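Local coordinates for protein thiosulfate reductase (Thermus thermophilus, PDB 2VPZ) that probably acts as a molybdenum oxidoreductase reducing sulfur compounds such as thiosulfate or polysulfide, carrying two molybdopterin guanine dinucleotides and a 4Fe-4S cluster, at residues 296-300 with 311-315; 253-259 with 607-613; 94-98 with 512-516. All coordinates share one frame; numbering follows the deposited sequence.

Contact 1 (296-300 with 311-315); sequences FTPEW and VIREV
Arg313 and Glu299 form a salt bridge from helix 309-320 to the start of helix 298-305. NH2 of Arg313 donates to OE2 of Glu299. The carboxylate lies at the edge of the guanidinium, the two planes nearly coplanar. The modelled 2.3 Å between NH2 and OE2 is too short to take literally, so the exact length is doubtful. Glu299 reaches the arginine through a bend at CG (chi2 -71°), while the Arg313 chain runs extended from CG to NE and lays its flat end across Pro298. There CG of Pro298 sits over one guanidinium face, toward its rim, 3.7 Å from Arg313 NH2. Thr297 is the N-cap: its OG1 accepts from Glu299 N at 3.1 Å, on the residue whose side chain holds the arginine. Beneath the charges, Pro298 CB meets Ile312 CG2 at 4.2 Å, and Ile312 CD1 approaches the Pro298 carbonyl O at 4.0 Å. Helix 257-270 backs this apolar pair, Val267 touching Pro298 and Leu260 touching Ile312. The chemistry is thus layered, a proline-braced ion pair toward the outside and aliphatic packing within, both tying one helix start to the next helix.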
loop_
_atom_site.group_PDB
_atom_site.type_symbol
_atom_site.label_atom_id
_atom_site.label_comp_id
_atom_site.label_asym_id
_atom_site.label_seq_id
_atom_site.Cartn_x
_atom_site.Cartn_y
_atom_site.Cartn_z
ATOM N N PHE A 296 4.683 -31.296 -35.416
ATOM C CA PHE A 296 3.896 -30.558 -34.416
ATOM C C PHE A 296 4.801 -29.550 -33.691
ATOM O O PHE A 296 5.284 -29.791 -32.584
ATOM C CB PHE A 296 3.240 -31.504 -33.399
ATOM C CG PHE A 296 2.420 -32.608 -34.024
ATOM C CD1 PHE A 296 2.566 -33.933 -33.587
ATOM C CD2 PHE A 296 1.515 -32.333 -35.050
ATOM C CE1 PHE A 296 1.820 -34.978 -34.163
ATOM C CE2 PHE A 296 0.754 -33.366 -35.647
ATOM C CZ PHE A 296 0.912 -34.695 -35.200
ATOM N N THR A 297 5.022 -28.414 -34.329
ATOM C CA THR A 297 5.885 -27.343 -33.828
ATOM C C THR A 297 5.153 -26.186 -33.119
ATOM O O THR A 297 3.922 -26.055 -33.251
ATOM C CB THR A 297 6.700 -26.728 -35.030
ATOM O OG1 THR A 297 7.033 -25.370 -34.771
ATOM C CG2 THR A 297 5.875 -26.823 -36.337
ATOM N N PRO A 298 5.877 -25.388 -32.276
ATOM C CA PRO A 298 5.202 -24.271 -31.606
ATOM C C PRO A 298 4.461 -23.346 -32.640
ATOM O O PRO A 298 3.522 -22.644 -32.271
ATOM C CB PRO A 298 6.342 -23.536 -30.914
ATOM C CG PRO A 298 7.297 -24.652 -30.498
ATOM C CD PRO A 298 7.087 -25.783 -31.530
ATOM N N GLU A 299 4.891 -23.312 -33.911
ATOM C CA GLU A 299 4.194 -22.472 -34.913
ATOM C C GLU A 299 2.917 -23.201 -35.416
ATOM O O GLU A 299 1.901 -22.556 -35.696
ATOM C CB GLU A 299 5.094 -22.032 -36.094
ATOM C CG GLU A 299 6.629 -22.209 -35.943
ATOM C CD GLU A 299 7.302 -21.255 -34.937
ATOM O OE1 GLU A 299 7.130 -20.016 -35.054
ATOM O OE2 GLU A 299 8.021 -21.759 -34.051
ATOM N N TRP A 300 2.959 -24.527 -35.530
ATOM C CA TRP A 300 1.758 -25.311 -35.912
ATOM C C TRP A 300 0.696 -25.187 -34.760
ATOM O O TRP A 300 -0.502 -25.018 -35.030
ATOM C CB TRP A 300 2.124 -26.797 -36.131
ATOM C CG TRP A 300 0.923 -27.767 -36.122
ATOM C CD1 TRP A 300 0.096 -28.072 -37.170
ATOM C CD2 TRP A 300 0.433 -28.533 -34.996
ATOM N NE1 TRP A 300 -0.865 -28.976 -36.766
ATOM C CE2 TRP A 300 -0.679 -29.281 -35.443
ATOM C CE3 TRP A 300 0.842 -28.667 -33.656
ATOM C CZ2 TRP A 300 -1.414 -30.148 -34.588
ATOM C CZ3 TRP A 300 0.112 -29.532 -32.795
ATOM C CH2 TRP A 300 -0.998 -30.263 -33.280
ATOM N N VAL A 311 5.732 -18.036 -26.178
ATOM C CA VAL A 311 5.159 -18.516 -24.925
ATOM C C VAL A 311 5.182 -20.070 -24.916
ATOM O O VAL A 311 5.642 -20.650 -23.937
ATOM C CB VAL A 311 3.701 -17.980 -24.732
ATOM C CG1 VAL A 311 3.046 -18.609 -23.476
ATOM C CG2 VAL A 311 3.729 -16.458 -24.625
ATOM N N ILE A 312 4.745 -20.755 -25.979
ATOM C CA ILE A 312 4.782 -22.240 -25.981
ATOM C C ILE A 312 6.196 -22.831 -25.723
ATOM O O ILE A 312 6.359 -23.803 -24.969
ATOM C CB ILE A 312 4.162 -22.844 -27.290
ATOM C CG1 ILE A 312 2.708 -22.359 -27.423
ATOM C CG2 ILE A 312 4.339 -24.394 -27.286
ATOM C CD1 ILE A 312 1.884 -22.860 -28.613
ATOM N N ARG A 313 7.197 -22.212 -26.342
ATOM C CA ARG A 313 8.623 -22.534 -26.194
ATOM C C ARG A 313 9.168 -22.266 -24.780
ATOM O O ARG A 313 9.780 -23.147 -24.155
ATOM C CB ARG A 313 9.467 -21.730 -27.175
ATOM C CG ARG A 313 9.859 -22.530 -28.348
ATOM C CD ARG A 313 10.895 -21.916 -29.236
ATOM N NE ARG A 313 10.620 -22.485 -30.533
ATOM C CZ ARG A 313 9.877 -21.908 -31.460
ATOM N NH1 ARG A 313 9.361 -20.706 -31.244
ATOM N NH2 ARG A 313 9.571 -22.583 -32.560
ATOM N N GLU A 314 8.979 -21.035 -24.311
ATOM C CA GLU A 314 9.397 -20.594 -22.971
ATOM C C GLU A 314 8.830 -21.519 -21.877
ATOM O O GLU A 314 9.565 -21.932 -20.972
ATOM C CB GLU A 314 8.957 -19.143 -22.707
ATOM C CG GLU A 314 9.995 -18.051 -23.008
ATOM C CD GLU A 314 9.420 -16.608 -23.063
ATOM O OE1 GLU A 314 8.566 -16.240 -22.214
ATOM O OE2 GLU A 314 9.855 -15.848 -23.962
ATOM N N VAL A 315 7.543 -21.850 -21.933
ATOM C CA VAL A 315 6.988 -22.748 -20.923
ATOM C C VAL A 315 7.674 -24.135 -20.923
ATOM O O VAL A 315 7.983 -24.639 -19.850
ATOM C CB VAL A 315 5.419 -22.876 -21.039
ATOM C CG1 VAL A 315 4.871 -23.949 -20.046
ATOM C CG2 VAL A 315 4.790 -21.518 -20.743
#

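Contact 2 (253-259 with 607-613); sequences KPGTDTA and VFTPPEE. With MGD (2-amino-5,6-dimercapto-7-methyl-3,7,8a,9-tetrahydro-8-oxa-1,3,9,10-tetraaza-anthracen-4-one guanosine dinucleotide), chain I.
Gly255 and Pro611 meet behind the guanine pocket of one molybdopterin guanine dinucleotide, where the type II turn 253-256 and the start of helix 257-270 grip the base on one side and rest on loop 607-613 on the other. Asp257 reads the guanine edge with both carboxylate oxygens: MGD N1 donates to OD2 and MGD N2 to OD1, each at 2.9 Å. With CG anti to the carbonyl carbon (chi1 -54°), the Asp257 carboxylate is carried to the guanine, on a side chain that leaves the backbone away from loop 607-613. Gly255 N adds a nearly straight bond to MGD O6 at 3.1 Å. Gly255 has positive phi, and a side chain there would probably crowd Pro611 CB. On the loop side, CG of Pro611 lies 3.6 Å from Pro254 O. The Phe608 ring takes Ala259 CB over one face, a CH-pi contact 4.0 Å from the ring centroid, and Pro610 N over the opposite face; Gly255 O approaches the ring's edge. A water bridges the segments, 2.7 Å from Thr258 OG1 and donating to Val607 O. At the other end, Lys253 NZ and Glu613 OE2 form a salt bridge, the side chains crossing at about a right angle; its modelled length of 2.4 Å is doubtful. Around the contact, Trp300 and His304 of helix 298-305 pack on Phe608, Arg343 of helix 341-354 touches Asp257 and Thr258, and the loop runs on toward strand 619-624.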
loop_
_atom_site.group_PDB
_atom_site.type_symbol
_atom_site.label_atom_id
_atom_site.label_comp_id
_atom_site.label_asym_id
_atom_site.label_seq_id
_atom_site.Cartn_x
_atom_site.Cartn_y
_atom_site.Cartn_z
ATOM N N LYS A 253 -7.712 -21.549 -26.546
ATOM C CA LYS A 253 -8.969 -21.683 -27.270
ATOM C C LYS A 253 -9.530 -23.066 -26.822
ATOM O O LYS A 253 -8.793 -24.056 -26.837
ATOM C CB LYS A 253 -8.723 -21.614 -28.791
ATOM C CG LYS A 253 -9.669 -22.457 -29.600
ATOM C CD LYS A 253 -9.625 -22.107 -31.079
ATOM C CE LYS A 253 -11.008 -22.215 -31.714
ATOM N NZ LYS A 253 -10.960 -22.155 -33.208
ATOM N N PRO A 254 -10.833 -23.139 -26.400
ATOM C CA PRO A 254 -11.389 -24.449 -25.977
ATOM C C PRO A 254 -11.297 -25.685 -26.911
ATOM O O PRO A 254 -11.553 -25.532 -28.099
ATOM C CB PRO A 254 -12.838 -24.155 -25.615
ATOM C CG PRO A 254 -12.889 -22.701 -25.293
ATOM C CD PRO A 254 -11.785 -22.050 -26.154
ATOM N N GLY A 255 -10.994 -26.850 -26.312
ATOM C CA GLY A 255 -10.883 -28.146 -26.978
ATOM C C GLY A 255 -9.656 -28.317 -27.822
ATOM O O GLY A 255 -9.573 -29.129 -28.771
ATOM N N THR A 256 -8.635 -27.580 -27.432
ATOM C CA THR A 256 -7.402 -27.471 -28.173
ATOM C C THR A 256 -6.082 -27.824 -27.416
ATOM O O THR A 256 -4.976 -27.645 -27.946
ATOM C CB THR A 256 -7.389 -25.987 -28.745
ATOM O OG1 THR A 256 -7.414 -26.003 -30.157
ATOM C CG2 THR A 256 -6.225 -25.157 -28.221
ATOM N N ASP A 257 -6.217 -28.391 -26.218
ATOM C CA ASP A 257 -5.101 -28.768 -25.345
ATOM C C ASP A 257 -4.138 -29.836 -25.834
ATOM O O ASP A 257 -2.953 -29.848 -25.465
ATOM C CB ASP A 257 -5.626 -29.173 -23.963
ATOM C CG ASP A 257 -6.504 -28.112 -23.316
ATOM O OD1 ASP A 257 -6.014 -27.412 -22.398
ATOM O OD2 ASP A 257 -7.655 -27.966 -23.745
ATOM N N THR A 258 -4.622 -30.752 -26.650
ATOM C CA THR A 258 -3.721 -31.781 -27.129
ATOM C C THR A 258 -2.678 -31.180 -28.112
ATOM O O THR A 258 -1.572 -31.694 -28.196
ATOM C CB THR A 258 -4.479 -32.978 -27.793
ATOM O OG1 THR A 258 -5.658 -33.276 -27.055
ATOM C CG2 THR A 258 -3.566 -34.229 -27.818
ATOM N N ALA A 259 -3.010 -30.091 -28.814
ATOM C CA ALA A 259 -2.052 -29.450 -29.744
ATOM C C ALA A 259 -0.897 -28.743 -28.996
ATOM O O ALA A 259 0.241 -28.683 -29.479
ATOM C CB ALA A 259 -2.762 -28.438 -30.691
ATOM N N VAL A 607 -5.068 -37.274 -32.398
ATOM C CA VAL A 607 -6.358 -36.602 -32.348
ATOM C C VAL A 607 -6.333 -35.297 -31.587
ATOM O O VAL A 607 -6.873 -35.177 -30.480
ATOM C CB VAL A 607 -7.590 -37.474 -31.810
ATOM C CG1 VAL A 607 -8.761 -36.534 -31.354
ATOM C CG2 VAL A 607 -8.100 -38.420 -32.921
ATOM N N PHE A 608 -5.636 -34.321 -32.153
ATOM C CA PHE A 608 -5.693 -33.015 -31.553
ATOM C C PHE A 608 -7.180 -32.622 -32.010
ATOM O O PHE A 608 -7.855 -31.734 -31.368
ATOM C CB PHE A 608 -4.750 -32.016 -32.212
ATOM C CG PHE A 608 -5.385 -30.687 -32.468
ATOM C CD1 PHE A 608 -6.230 -30.184 -31.501
ATOM C CD2 PHE A 608 -5.265 -29.984 -33.673
ATOM C CE1 PHE A 608 -6.987 -29.053 -31.661
ATOM C CE2 PHE A 608 -6.020 -28.797 -33.866
ATOM C CZ PHE A 608 -6.882 -28.337 -32.849
ATOM N N THR A 609 -7.630 -33.303 -33.081
ATOM C CA THR A 609 -8.878 -33.214 -33.904
ATOM C C THR A 609 -9.645 -31.886 -33.753
ATOM O O THR A 609 -10.570 -31.820 -32.925
ATOM C CB THR A 609 -9.877 -34.473 -33.745
ATOM O OG1 THR A 609 -9.173 -35.693 -33.888
ATOM C CG2 THR A 609 -11.016 -34.410 -34.829
ATOM N N PRO A 610 -9.302 -30.838 -34.576
ATOM C CA PRO A 610 -9.983 -29.544 -34.441
ATOM C C PRO A 610 -11.413 -29.748 -33.931
ATOM O O PRO A 610 -12.126 -30.623 -34.464
ATOM C CB PRO A 610 -9.924 -28.924 -35.850
ATOM C CG PRO A 610 -8.722 -29.537 -36.495
ATOM C CD PRO A 610 -8.669 -30.964 -35.905
ATOM N N PRO A 611 -11.842 -28.995 -32.883
ATOM C CA PRO A 611 -13.193 -29.118 -32.331
ATOM C C PRO A 611 -14.308 -28.388 -33.092
ATOM O O PRO A 611 -14.079 -27.304 -33.630
ATOM C CB PRO A 611 -13.046 -28.616 -30.901
ATOM C CG PRO A 611 -11.999 -27.515 -31.030
ATOM C CD PRO A 611 -11.050 -28.015 -32.134
ATOM N N GLU A 612 -15.509 -28.973 -33.120
ATOM C CA GLU A 612 -16.649 -28.330 -33.778
ATOM C C GLU A 612 -16.845 -26.996 -33.033
ATOM O O GLU A 612 -16.770 -26.945 -31.801
ATOM C CB GLU A 612 -17.920 -29.184 -33.700
ATOM C CG GLU A 612 -19.024 -28.693 -34.661
ATOM C CD GLU A 612 -20.474 -28.977 -34.208
ATOM O OE1 GLU A 612 -20.682 -29.843 -33.326
ATOM O OE2 GLU A 612 -21.393 -28.327 -34.755
ATOM N N GLU A 613 -17.097 -25.926 -33.773
ATOM C CA GLU A 613 -17.240 -24.591 -33.189
ATOM C C GLU A 613 -18.678 -24.092 -32.913
ATOM O O GLU A 613 -19.638 -24.573 -33.529
ATOM C CB GLU A 613 -16.460 -23.598 -34.051
ATOM C CG GLU A 613 -14.997 -24.018 -34.242
ATOM C CD GLU A 613 -14.002 -22.857 -34.179
ATOM O OE1 GLU A 613 -14.413 -21.732 -33.816
ATOM O OE2 GLU A 613 -12.826 -23.089 -34.479
HETATM P PB MGD I . -11.741 -29.449 -14.617
HETATM O O1B MGD I . -12.846 -29.845 -15.513
HETATM O O2B MGD I . -10.379 -29.821 -14.920
HETATM O O3B MGD I . -12.355 -30.050 -13.268
HETATM O O3A MGD I . -13.028 -30.376 -10.835
HETATM P PA MGD I . -11.797 -30.430 -11.820
HETATM O O1A MGD I . -11.341 -31.807 -11.694
HETATM O O2A MGD I . -10.803 -29.467 -11.373
HETATM O "O5'" MGD I . -11.736 -27.903 -14.428
HETATM C "C5'" MGD I . -12.815 -26.970 -14.503
HETATM C "C4'" MGD I . -12.126 -25.847 -15.261
HETATM O "O4'" MGD I . -11.946 -26.426 -16.543
HETATM C "C3'" MGD I . -12.920 -24.539 -15.521
HETATM O "O3'" MGD I . -12.128 -23.371 -15.183
HETATM C "C2'" MGD I . -13.192 -24.524 -17.046
HETATM O "O2'" MGD I . -12.853 -23.243 -17.563
HETATM C "C1'" MGD I . -12.100 -25.425 -17.565
HETATM N N9 MGD I . -12.115 -25.835 -18.996
HETATM C C8 MGD I . -13.221 -26.031 -19.781
HETATM N N7 MGD I . -12.879 -26.394 -21.050
HETATM C C5 MGD I . -11.522 -26.411 -21.090
HETATM C C6 MGD I . -10.507 -26.627 -22.142
HETATM O O6 MGD I . -10.914 -26.965 -23.259
HETATM N N1 MGD I . -9.216 -26.544 -21.827
HETATM C C2 MGD I . -8.797 -26.185 -20.583
HETATM N N2 MGD I . -7.447 -26.105 -20.306
HETATM N N3 MGD I . -9.673 -25.957 -19.556
HETATM C C4 MGD I . -11.018 -26.052 -19.740
HETATM C C10 MGD I . -14.060 -31.316 -10.623
HETATM C C11 MGD I . -13.632 -32.079 -9.411
HETATM O O11 MGD I . -13.705 -31.196 -8.282
HETATM C C12 MGD I . -14.328 -33.456 -9.257
HETATM S S12 MGD I . -14.369 -34.574 -10.515
HETATM C C13 MGD I . -14.945 -33.861 -8.089
HETATM S S13 MGD I . -15.584 -35.433 -7.945
HETATM C C14 MGD I . -15.039 -32.934 -6.904
HETATM N N15 MGD I . -16.297 -32.325 -6.682
HETATM C C16 MGD I . -16.408 -31.145 -5.992
HETATM C C17 MGD I . -17.703 -30.448 -5.668
HETATM O O17 MGD I . -18.796 -30.990 -5.992
HETATM N N18 MGD I . -17.684 -29.277 -4.944
HETATM C C19 MGD I . -16.481 -28.732 -4.630
HETATM N N19 MGD I . -16.507 -27.567 -4.012
HETATM N N20 MGD I . -15.239 -29.252 -4.910
HETATM C C21 MGD I . -15.187 -30.464 -5.543
HETATM N N22 MGD I . -14.043 -31.041 -5.878
HETATM C C23 MGD I . -13.912 -31.924 -6.989
HETATM O O HOH W 1 -7.001 -35.535 -27.820
#

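Contact 3 (94-98 with 512-516); sequences RLKRP and LFDTK
Lys96 and Phe513 join two irregular loops of the molybdopterin oxidoreductase family region, one leading into strand 99-101 and the other into helix 518-528. Apolar contact dominates. CG of Lys96 stands over one face of the Phe513 ring, a CH-pi contact 3.8 Å from the centroid, while CB of Lys96 meets CB of Phe513 at 3.5 Å. With CG anti to its carbonyl carbon (chi1 -51°), the phenyl ring also brings its edge to Arg94, CE1 lying 4.2 Å from Arg94 CD. Cutting Phe513 back to an alanine would take away the ring under Lys96 CG and beside Arg94 CD, which would probably open a gap there and leave the middle of the lysine chain less confined. Among the polar groups, Lys96 NZ donates to Arg94 O at 2.8 Å and also to Pro92 O; its cation-pi attraction to the ring is long and at most weak. The Arg94 side chain crosses those of Leu512 and Thr515 at about right angles; its charge is paired with Glu487, and NH1 donates to Thr89 O. The Asp514 carbonyl O accepts from Trp117 NE1 of helix 117-134. At the far end, CD of Pro98 packs 4.0 Å from Asp514 OD2.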
loop_
_atom_site.group_PDB
_atom_site.type_symbol
_atom_site.label_atom_id
_atom_site.label_comp_id
_atom_site.label_asym_id
_atom_site.label_seq_id
_atom_site.Cartn_x
_atom_site.Cartn_y
_atom_site.Cartn_z
ATOM N N ARG A 94 -35.947 -33.684 5.031
ATOM C CA ARG A 94 -35.188 -34.916 4.872
ATOM C C ARG A 94 -36.162 -36.141 4.984
ATOM O O ARG A 94 -36.988 -36.177 5.913
ATOM C CB ARG A 94 -34.086 -35.023 5.932
ATOM C CG ARG A 94 -34.487 -35.723 7.225
ATOM C CD ARG A 94 -33.272 -36.162 8.071
ATOM N NE ARG A 94 -32.820 -37.515 7.781
ATOM C CZ ARG A 94 -32.086 -38.282 8.594
ATOM N NH1 ARG A 94 -31.696 -37.832 9.782
ATOM N NH2 ARG A 94 -31.757 -39.526 8.231
ATOM N N LEU A 95 -36.048 -37.093 4.049
ATOM C CA LEU A 95 -36.851 -38.346 3.950
ATOM C C LEU A 95 -36.838 -39.191 5.272
ATOM O O LEU A 95 -35.769 -39.427 5.821
ATOM C CB LEU A 95 -36.318 -39.209 2.751
ATOM C CG LEU A 95 -36.367 -38.510 1.373
ATOM C CD1 LEU A 95 -35.415 -39.191 0.368
ATOM C CD2 LEU A 95 -37.810 -38.482 0.849
ATOM N N LYS A 96 -37.997 -39.634 5.772
ATOM C CA LYS A 96 -38.089 -40.374 7.044
ATOM C C LYS A 96 -38.671 -41.819 6.925
ATOM O O LYS A 96 -38.087 -42.783 7.437
ATOM C CB LYS A 96 -38.906 -39.540 8.071
ATOM C CG LYS A 96 -38.648 -37.990 8.047
ATOM C CD LYS A 96 -39.916 -37.107 8.140
ATOM C CE LYS A 96 -39.570 -35.615 8.344
ATOM N NZ LYS A 96 -39.201 -34.893 7.071
ATOM N N ARG A 97 -39.772 -42.026 6.233
ATOM C CA ARG A 97 -40.347 -43.381 6.136
ATOM C C ARG A 97 -40.276 -44.151 4.774
ATOM O O ARG A 97 -39.939 -43.476 3.777
ATOM C CB ARG A 97 -41.872 -43.336 6.464
ATOM C CG ARG A 97 -42.378 -42.186 7.353
ATOM C CD ARG A 97 -43.197 -41.164 6.550
ATOM N NE ARG A 97 -43.363 -39.849 7.256
ATOM C CZ ARG A 97 -43.940 -38.660 6.776
ATOM N NH1 ARG A 97 -44.491 -38.694 5.586
ATOM N NH2 ARG A 97 -43.829 -37.494 7.460
ATOM N N PRO A 98 -40.328 -45.561 4.741
ATOM C CA PRO A 98 -40.312 -46.141 3.395
ATOM C C PRO A 98 -41.599 -45.658 2.729
ATOM O O PRO A 98 -42.589 -45.318 3.405
ATOM C CB PRO A 98 -40.397 -47.657 3.672
ATOM C CG PRO A 98 -39.889 -47.880 5.029
ATOM C CD PRO A 98 -39.460 -46.442 5.546
ATOM N N LEU A 512 -32.670 -41.326 12.924
ATOM C CA LEU A 512 -33.867 -40.582 13.309
ATOM C C LEU A 512 -35.118 -41.056 12.544
ATOM O O LEU A 512 -35.002 -41.604 11.435
ATOM C CB LEU A 512 -33.602 -39.043 13.164
ATOM C CG LEU A 512 -33.009 -38.168 14.319
ATOM C CD1 LEU A 512 -32.356 -39.066 15.383
ATOM C CD2 LEU A 512 -31.997 -37.105 13.803
ATOM N N PHE A 513 -36.309 -40.939 13.133
ATOM C CA PHE A 513 -37.535 -41.330 12.449
ATOM C C PHE A 513 -37.512 -42.837 12.100
ATOM O O PHE A 513 -37.234 -43.674 12.956
ATOM C CB PHE A 513 -37.638 -40.498 11.148
ATOM C CG PHE A 513 -37.470 -38.999 11.346
ATOM C CD1 PHE A 513 -36.331 -38.307 10.874
ATOM C CD2 PHE A 513 -38.427 -38.269 12.048
ATOM C CE1 PHE A 513 -36.166 -36.904 11.091
ATOM C CE2 PHE A 513 -38.298 -36.878 12.280
ATOM C CZ PHE A 513 -37.163 -36.199 11.797
ATOM N N ASP A 514 -37.810 -43.177 10.839
ATOM C CA ASP A 514 -37.737 -44.570 10.439
ATOM C C ASP A 514 -36.572 -44.800 9.490
ATOM O O ASP A 514 -36.695 -45.399 8.418
ATOM C CB ASP A 514 -39.035 -45.070 9.803
ATOM C CG ASP A 514 -39.289 -46.524 10.106
ATOM O OD1 ASP A 514 -38.597 -47.003 11.035
ATOM O OD2 ASP A 514 -40.132 -47.181 9.462
ATOM N N THR A 515 -35.399 -44.365 9.914
ATOM C CA THR A 515 -34.209 -44.450 9.085
ATOM C C THR A 515 -33.273 -45.662 9.346
ATOM O O THR A 515 -33.079 -46.060 10.496
ATOM C CB THR A 515 -33.492 -43.029 9.172
ATOM O OG1 THR A 515 -33.990 -42.164 8.140
ATOM C CG2 THR A 515 -32.016 -43.167 9.097
ATOM N N LYS A 516 -32.731 -46.264 8.267
ATOM C CA LYS A 516 -31.854 -47.475 8.307
ATOM C C LYS A 516 -30.522 -47.346 7.540
ATOM O O LYS A 516 -30.506 -46.724 6.463
ATOM C CB LYS A 516 -32.622 -48.702 7.732
ATOM C CG LYS A 516 -33.791 -49.237 8.575
ATOM C CD LYS A 516 -33.301 -50.160 9.697
ATOM C CE LYS A 516 -34.042 -49.942 11.022
ATOM N NZ LYS A 516 -35.519 -49.769 10.836
#

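In the fold
All three contacts are partly buried, mixing covered and exposed residues. Helix 257-270, which carries part of contact 2, backs contact 1, and helix 298-305 of contact 1 packs on contact 2; they touch directly: Trp300 CZ3 lies 3.4 Å from Ala259 O, and its ring also packs on Phe608. Contact 1 is nested in the chain loop that contact 2 closes, and lies farther from the chain centre. Contact 3 is on the opposite side of that centre, its centre about 49 Å from that of contact 2. Cross-segment ion pairs mark contacts 1 and 2, whereas contact 3 has none between its segments; Arg94 pairs with Glu487 outside them, and Lys96 donates to carbonyl oxygens. Only contact 2 directly binds a cofactor.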